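Local coordinates for phenol hydroxylase component phL (Pseudomonas stutzeri, PDB 3U52), which probably serves as the helical, non-catalytic beta subunit of a multicomponent phenol hydroxylase, packing beside the diiron-bearing alpha subunit, at residues M225-P228 with L229-K233; T30-Q33 with E34-D38; R110-E113 with E114-K117. One frame throughout, in Å; residues are numbered along the deposited sequence.

Overall arrangement
All three contacts are local, each within one turn or so of a helix in a mainly helical chain without strands, and no two of them touch. Interaction 1 (225-233) is buried in helix 211-240, and it alone of the three contributes to the xenon pocket, through Tyr227 and Asp232, with Tyr257 as the third residue. Interaction 2 (30-38) forms a short helix near the N-terminus, against the chain of another protein. Its centre lies about 34 Å from that of interaction 1, across the middle of the chain. Interaction 3 (110-117) starts helix 113-122 at the surface. Its centre is about 22 Å from that of interaction 1 and about 50 Å from that of interaction 2.

Interaction 1. Residues M225-P228 with L229-K233; sequences MMYP and LVYDK. With XE (xenon), chain B.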
# COMPACT_ATOMS: atom_id res chain seq x y z
N MET D 225 22.16 32.72 10.86
CA MET D 225 21.92 34.06 11.38
C MET D 225 20.63 34.57 10.78
O MET D 225 19.81 35.15 11.50
CB MET D 225 23.08 35.00 10.98
CG MET D 225 24.16 35.16 12.06
SD MET D 225 25.37 36.42 11.58
CE MET D 225 26.39 35.47 10.44
N MET D 226 20.43 34.34 9.48
CA MET D 226 19.23 34.84 8.78
C MET D 226 17.88 34.32 9.31
O MET D 226 16.94 35.10 9.51
CB MET D 226 19.31 34.54 7.28
CG MET D 226 18.08 35.01 6.52
SD MET D 226 18.35 34.90 4.76
CE MET D 226 18.29 33.10 4.59
N TYR D 227 17.78 33.00 9.44
CA TYR D 227 16.53 32.39 9.88
C TYR D 227 16.11 32.87 11.27
O TYR D 227 14.98 33.28 11.42
CB TYR D 227 16.59 30.85 9.73
CG TYR D 227 16.13 30.47 8.36
CD1 TYR D 227 16.96 30.60 7.27
CD2 TYR D 227 14.80 30.05 8.15
CE1 TYR D 227 16.54 30.28 6.00
CE2 TYR D 227 14.34 29.73 6.87
CZ TYR D 227 15.22 29.86 5.82
OH TYR D 227 14.78 29.53 4.57
N PRO D 228 17.01 32.83 12.28
CA PRO D 228 16.60 33.44 13.57
C PRO D 228 16.22 34.92 13.46
O PRO D 228 15.20 35.31 13.99
CB PRO D 228 17.81 33.23 14.49
CG PRO D 228 18.53 31.94 13.86
CD PRO D 228 18.37 32.22 12.37
N LEU D 229 17.02 35.72 12.74
CA LEU D 229 16.72 37.14 12.62
C LEU D 229 15.35 37.37 12.03
O LEU D 229 14.55 38.14 12.55
CB LEU D 229 17.77 37.89 11.78
CG LEU D 229 17.53 39.39 11.53
CD1 LEU D 229 17.57 40.19 12.84
CD2 LEU D 229 18.58 39.91 10.55
N VAL D 230 15.08 36.69 10.92
CA VAL D 230 13.84 36.91 10.17
C VAL D 230 12.59 36.22 10.78
O VAL D 230 11.55 36.87 11.00
CB VAL D 230 14.01 36.55 8.68
CG1 VAL D 230 12.68 36.78 7.93
CG2 VAL D 230 15.10 37.41 8.05
N TYR D 231 12.68 34.92 11.04
CA TYR D 231 11.47 34.17 11.41
C TYR D 231 11.26 34.05 12.90
O TYR D 231 10.22 33.52 13.32
CB TYR D 231 11.44 32.79 10.72
CG TYR D 231 11.51 32.92 9.21
CD1 TYR D 231 12.68 32.70 8.53
CD2 TYR D 231 10.41 33.35 8.49
CE1 TYR D 231 12.75 32.86 7.12
CE2 TYR D 231 10.47 33.50 7.12
CZ TYR D 231 11.63 33.26 6.44
OH TYR D 231 11.64 33.44 5.07
N ASP D 232 12.22 34.53 13.68
CA ASP D 232 12.03 34.70 15.11
C ASP D 232 11.94 36.16 15.49
O ASP D 232 10.91 36.62 15.97
CB ASP D 232 13.15 34.06 15.89
CG ASP D 232 12.94 32.58 16.11
OD1 ASP D 232 11.85 32.04 15.76
OD2 ASP D 232 13.90 31.93 16.63
N LYS D 233 13.04 36.90 15.29
CA LYS D 233 13.11 38.28 15.77
C LYS D 233 12.24 39.26 14.98
O LYS D 233 11.40 39.94 15.57
CB LYS D 233 14.56 38.74 15.97
CG LYS D 233 15.15 37.92 17.10
CD LYS D 233 16.64 38.06 17.20
CE LYS D 233 17.32 36.79 17.73
NZ LYS D 233 16.94 36.45 19.14
XE XE B . 13.84 30.36 13.21
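Pro228 O takes N-H groups from both Asp232 and Lys233; the second bond, five residues on, marks a pi-type turn at residues 229-233 in helix 211-240. The backbone bonds give the evidence. Upstream the spacing is regular, Leu229 N to Met225 O, Val230 N to Met226 O and Tyr231 N to Tyr227 O. Lys233 N then reaches back to Pro228 O in a nearly straight bond of 3.0 Å, whereas Asp232 N sits above that carbonyl plane and makes a more bent bond (3.1 Å, 138°). Pro228 has no N-H to offer the preceding turn, and the helix is kinked there.

Among the aromatic contacts, the rings of Tyr227 and Tyr231 lie side by side and point the same way. Their planes meet obliquely at 36°, with Tyr227 CD2 3.4 Å from Tyr231 CD1. Tyr227 OH is tied to Glu130, which fixes the far end of its ring, and Trp256 and Tyr257 meet the same ring.

The aliphatic contact is looser: Met226, with CG anti to its N, runs alongside Val230, whose CG2 is 4.1 Å from that CG. Helices 126-143, 147-175, 276-302 and 307-322 pack around this helix.

The ligand contacts belong to the xenon pocket. Asp232 CG stands beside its own N, at chi1 -83°, which brings OD1 to 3.6 Å from the xenon, and Tyr227 O is also 3.6 Å from the gas atom.

Interaction 2. Residues T30-Q33 with E34-D38; sequences TRYQ and EASYD
Glu34 N donates to Thr30 O in an almost straight bond (3.1 Å, 176°), closing the first turn of helix 31-36. The same turn carries a capping box: Gln33 N donates to Thr30 OG1, and Thr30 N donates back to Gln33 OE1 at 3.0 Å. The Glu34 carboxylate turns to Thr16 and another protein's chain. Ala35 N divides itself between weak bonds to Arg31 O and Tyr32 O. Ser36 N is bound to Gln33 O at 3.2 Å, from above that carbonyl plane. Ser36 OG, beside its own N at chi1 -57°, lies 2.8 Å from Tyr32 O and 3.4 Å above one face of the Tyr32 ring, offset toward its rim, with Gln151 OE1 another partner; CB adds a CH-pi contact there. With a leucine in place of Tyr32, Ser36 would probably lose its aromatic cover and Asp75 N its hydroxyl partner. Tyr37, first to leave helical geometry, sets its ring at 90° to that of Tyr32, Tyr37 CE1 3.9 Å from Tyr32 CE2, and presents its edge to Gln33 O, 3.3 Å from Tyr37 CD1. Capped at its start, the helix thus offers Arg31 for a salt bridge to an acidic side chain of another protein's chain.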
# COMPACT_ATOMS: atom_id res chain seq x y z
N THR D 30 18.55 -1.07 7.68
CA THR D 30 17.40 -0.16 7.59
C THR D 30 17.18 0.26 6.14
O THR D 30 18.06 0.11 5.29
CB THR D 30 17.60 1.06 8.45
OG1 THR D 30 18.70 1.80 7.95
CG2 THR D 30 17.92 0.65 9.91
N ARG D 31 15.99 0.79 5.85
CA ARG D 31 15.72 1.41 4.55
C ARG D 31 16.73 2.53 4.28
O ARG D 31 17.27 2.63 3.17
CB ARG D 31 14.27 1.91 4.45
CG ARG D 31 13.18 0.79 4.41
CD ARG D 31 12.54 0.48 3.04
NE ARG D 31 11.63 -0.70 3.07
CZ ARG D 31 11.77 -1.82 2.33
NH1 ARG D 31 12.77 -1.98 1.49
NH2 ARG D 31 10.90 -2.83 2.44
N TYR D 32 17.00 3.36 5.29
CA TYR D 32 17.99 4.44 5.16
C TYR D 32 19.35 3.89 4.78
O TYR D 32 19.97 4.43 3.88
CB TYR D 32 18.09 5.30 6.43
CG TYR D 32 19.12 6.40 6.31
CD1 TYR D 32 18.89 7.52 5.51
CD2 TYR D 32 20.35 6.29 6.93
CE1 TYR D 32 19.87 8.53 5.39
CE2 TYR D 32 21.32 7.29 6.81
CZ TYR D 32 21.07 8.40 6.04
OH TYR D 32 22.06 9.35 5.93
N GLN D 33 19.80 2.82 5.46
CA GLN D 33 21.12 2.23 5.16
C GLN D 33 21.21 1.71 3.73
O GLN D 33 22.14 2.12 3.03
CB GLN D 33 21.55 1.14 6.13
CG GLN D 33 21.83 1.70 7.56
CD GLN D 33 21.97 0.61 8.61
OE1 GLN D 33 21.29 -0.39 8.56
NE2 GLN D 33 22.83 0.84 9.59
N GLU D 34 20.27 0.87 3.29
CA GLU D 34 20.29 0.34 1.92
C GLU D 34 20.22 1.42 0.83
O GLU D 34 20.69 1.20 -0.31
CB GLU D 34 19.21 -0.76 1.71
CG GLU D 34 19.51 -1.94 2.62
CD GLU D 34 18.72 -3.23 2.35
OE1 GLU D 34 17.59 -3.18 1.85
OE2 GLU D 34 19.24 -4.32 2.72
N ALA D 35 19.64 2.55 1.18
CA ALA D 35 19.39 3.58 0.20
C ALA D 35 20.52 4.57 0.08
O ALA D 35 20.56 5.29 -0.90
CB ALA D 35 18.09 4.34 0.53
N SER D 36 21.41 4.60 1.08
CA SER D 36 22.25 5.74 1.28
C SER D 36 23.78 5.53 1.30
O SER D 36 24.53 6.51 1.33
CB SER D 36 21.81 6.48 2.55
OG SER D 36 20.44 6.84 2.45
N TYR D 37 24.23 4.26 1.33
CA TYR D 37 25.63 3.96 1.57
C TYR D 37 26.22 3.19 0.41
O TYR D 37 25.69 2.15 0.06
CB TYR D 37 25.80 3.12 2.86
CG TYR D 37 25.58 3.92 4.13
CD1 TYR D 37 24.29 4.01 4.69
CD2 TYR D 37 26.63 4.61 4.73
CE1 TYR D 37 24.07 4.75 5.82
CE2 TYR D 37 26.42 5.36 5.89
CZ TYR D 37 25.15 5.41 6.42
OH TYR D 37 24.92 6.13 7.53
N ASP D 38 27.31 3.72 -0.17
CA ASP D 38 28.14 2.98 -1.18
C ASP D 38 27.39 2.59 -2.45
O ASP D 38 27.71 1.63 -3.09
CB ASP D 38 28.73 1.71 -0.56
CG ASP D 38 29.49 2.01 0.69
OD1 ASP D 38 30.32 2.94 0.64
OD2 ASP D 38 29.25 1.36 1.73

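Interaction 3. Residues R110-E113 with E114-K117; sequences RLSE and ETQK
Glu113 O and Lys117 N make a 3.0 Å hydrogen bond, and the lysine side chain bends at chi2 to bring its CD to 3.1 Å from the same carbonyl oxygen, a tight approach. The charged ends stop short of pairing: Glu113 OE1 and Lys117 NZ are 4.9 Å apart, and Lys117 has a long, weak ion pair with Glu184.

Glu113 also meets its neighbour Glu114. The two acid chains cross at about a right angle, and Glu114 OE1 lies beside the methylene Glu113 CG. Both residues are exposed, and the carboxylates are close enough that they are likely to repel each other somewhat, although their position in the first turn of a helix would tend to offset this. Glu114 is unusual in its first torsion: chi1 of 18° nearly eclipses CG with the backbone N and sets CG 3.4 Å from Ser112 OG; the bend at chi2 then brings Glu114 OE2 to 3.6 Å from Ser112 CB.

That serine is the N-cap of helix 113-122. Its OG sits between its own N and carbonyl carbon (chi1 68°), a placement that turns the hydroxyl toward the helix, where it forms a 3.0 Å hydrogen bond with Thr115 OG1. The threonine methyl CG2 packs on Leu111 CD1 just before the cap.

Gln116 closes the first turn: its N donates to Ser112 O at 168°, almost along the carbonyl direction. The extended side chain runs back past the cap, CG 4.1 Å from Leu111 CB, and NE2 donates to Leu108 O, tying the buried amide to the incoming loop.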
# COMPACT_ATOMS: atom_id res chain seq x y z
N ARG D 110 -6.46 43.19 3.43
CA ARG D 110 -7.05 44.19 4.34
C ARG D 110 -6.03 45.08 5.09
O ARG D 110 -6.43 46.04 5.77
CB ARG D 110 -7.98 43.55 5.35
CG ARG D 110 -7.31 43.21 6.66
CD ARG D 110 -8.32 42.49 7.52
NE ARG D 110 -7.80 42.08 8.82
CZ ARG D 110 -8.41 41.19 9.59
NH1 ARG D 110 -9.54 40.61 9.19
NH2 ARG D 110 -7.89 40.86 10.76
N LEU D 111 -4.74 44.74 5.00
CA LEU D 111 -3.69 45.57 5.62
C LEU D 111 -3.58 46.91 4.85
O LEU D 111 -3.93 46.99 3.66
CB LEU D 111 -2.34 44.83 5.65
CG LEU D 111 -2.06 43.57 6.48
CD1 LEU D 111 -0.69 42.93 6.08
CD2 LEU D 111 -2.07 43.83 7.98
N SER D 112 -3.12 47.95 5.52
CA SER D 112 -2.93 49.26 4.88
C SER D 112 -1.87 49.13 3.79
O SER D 112 -1.04 48.19 3.81
CB SER D 112 -2.51 50.33 5.91
OG SER D 112 -1.20 50.12 6.45
N GLU D 113 -1.86 50.05 2.83
CA GLU D 113 -0.86 49.93 1.78
C GLU D 113 0.59 50.07 2.35
O GLU D 113 1.51 49.39 1.88
CB GLU D 113 -1.19 50.82 0.59
CG GLU D 113 -0.55 52.19 0.62
CD GLU D 113 -0.05 52.61 -0.75
OE1 GLU D 113 -0.75 52.35 -1.76
OE2 GLU D 113 1.06 53.19 -0.81
N GLU D 114 0.75 50.87 3.40
CA GLU D 114 2.05 51.02 4.06
C GLU D 114 2.59 49.72 4.71
O GLU D 114 3.79 49.42 4.63
CB GLU D 114 2.05 52.23 5.03
CG GLU D 114 0.62 52.75 5.45
CD GLU D 114 -0.17 53.48 4.33
OE1 GLU D 114 0.45 54.16 3.48
OE2 GLU D 114 -1.43 53.39 4.29
N THR D 115 1.70 48.97 5.36
CA THR D 115 2.06 47.68 5.95
C THR D 115 2.38 46.65 4.86
O THR D 115 3.32 45.87 5.00
CB THR D 115 0.92 47.17 6.82
OG1 THR D 115 0.61 48.18 7.79
CG2 THR D 115 1.30 45.91 7.52
N GLN D 116 1.61 46.65 3.78
CA GLN D 116 1.91 45.78 2.65
C GLN D 116 3.27 46.06 2.01
O GLN D 116 3.96 45.12 1.58
CB GLN D 116 0.82 45.90 1.60
CG GLN D 116 -0.55 45.39 2.01
CD GLN D 116 -1.59 45.66 0.94
OE1 GLN D 116 -1.33 46.36 -0.02
NE2 GLN D 116 -2.77 45.08 1.10
N LYS D 117 3.66 47.34 1.94
CA LYS D 117 4.95 47.70 1.34
C LYS D 117 6.10 47.24 2.21
O LYS D 117 7.10 46.77 1.69
CB LYS D 117 5.05 49.19 1.01
CG LYS D 117 4.49 49.54 -0.41
CD LYS D 117 3.09 48.91 -0.73
CE LYS D 117 2.60 49.18 -2.15
NZ LYS D 117 1.58 48.15 -2.55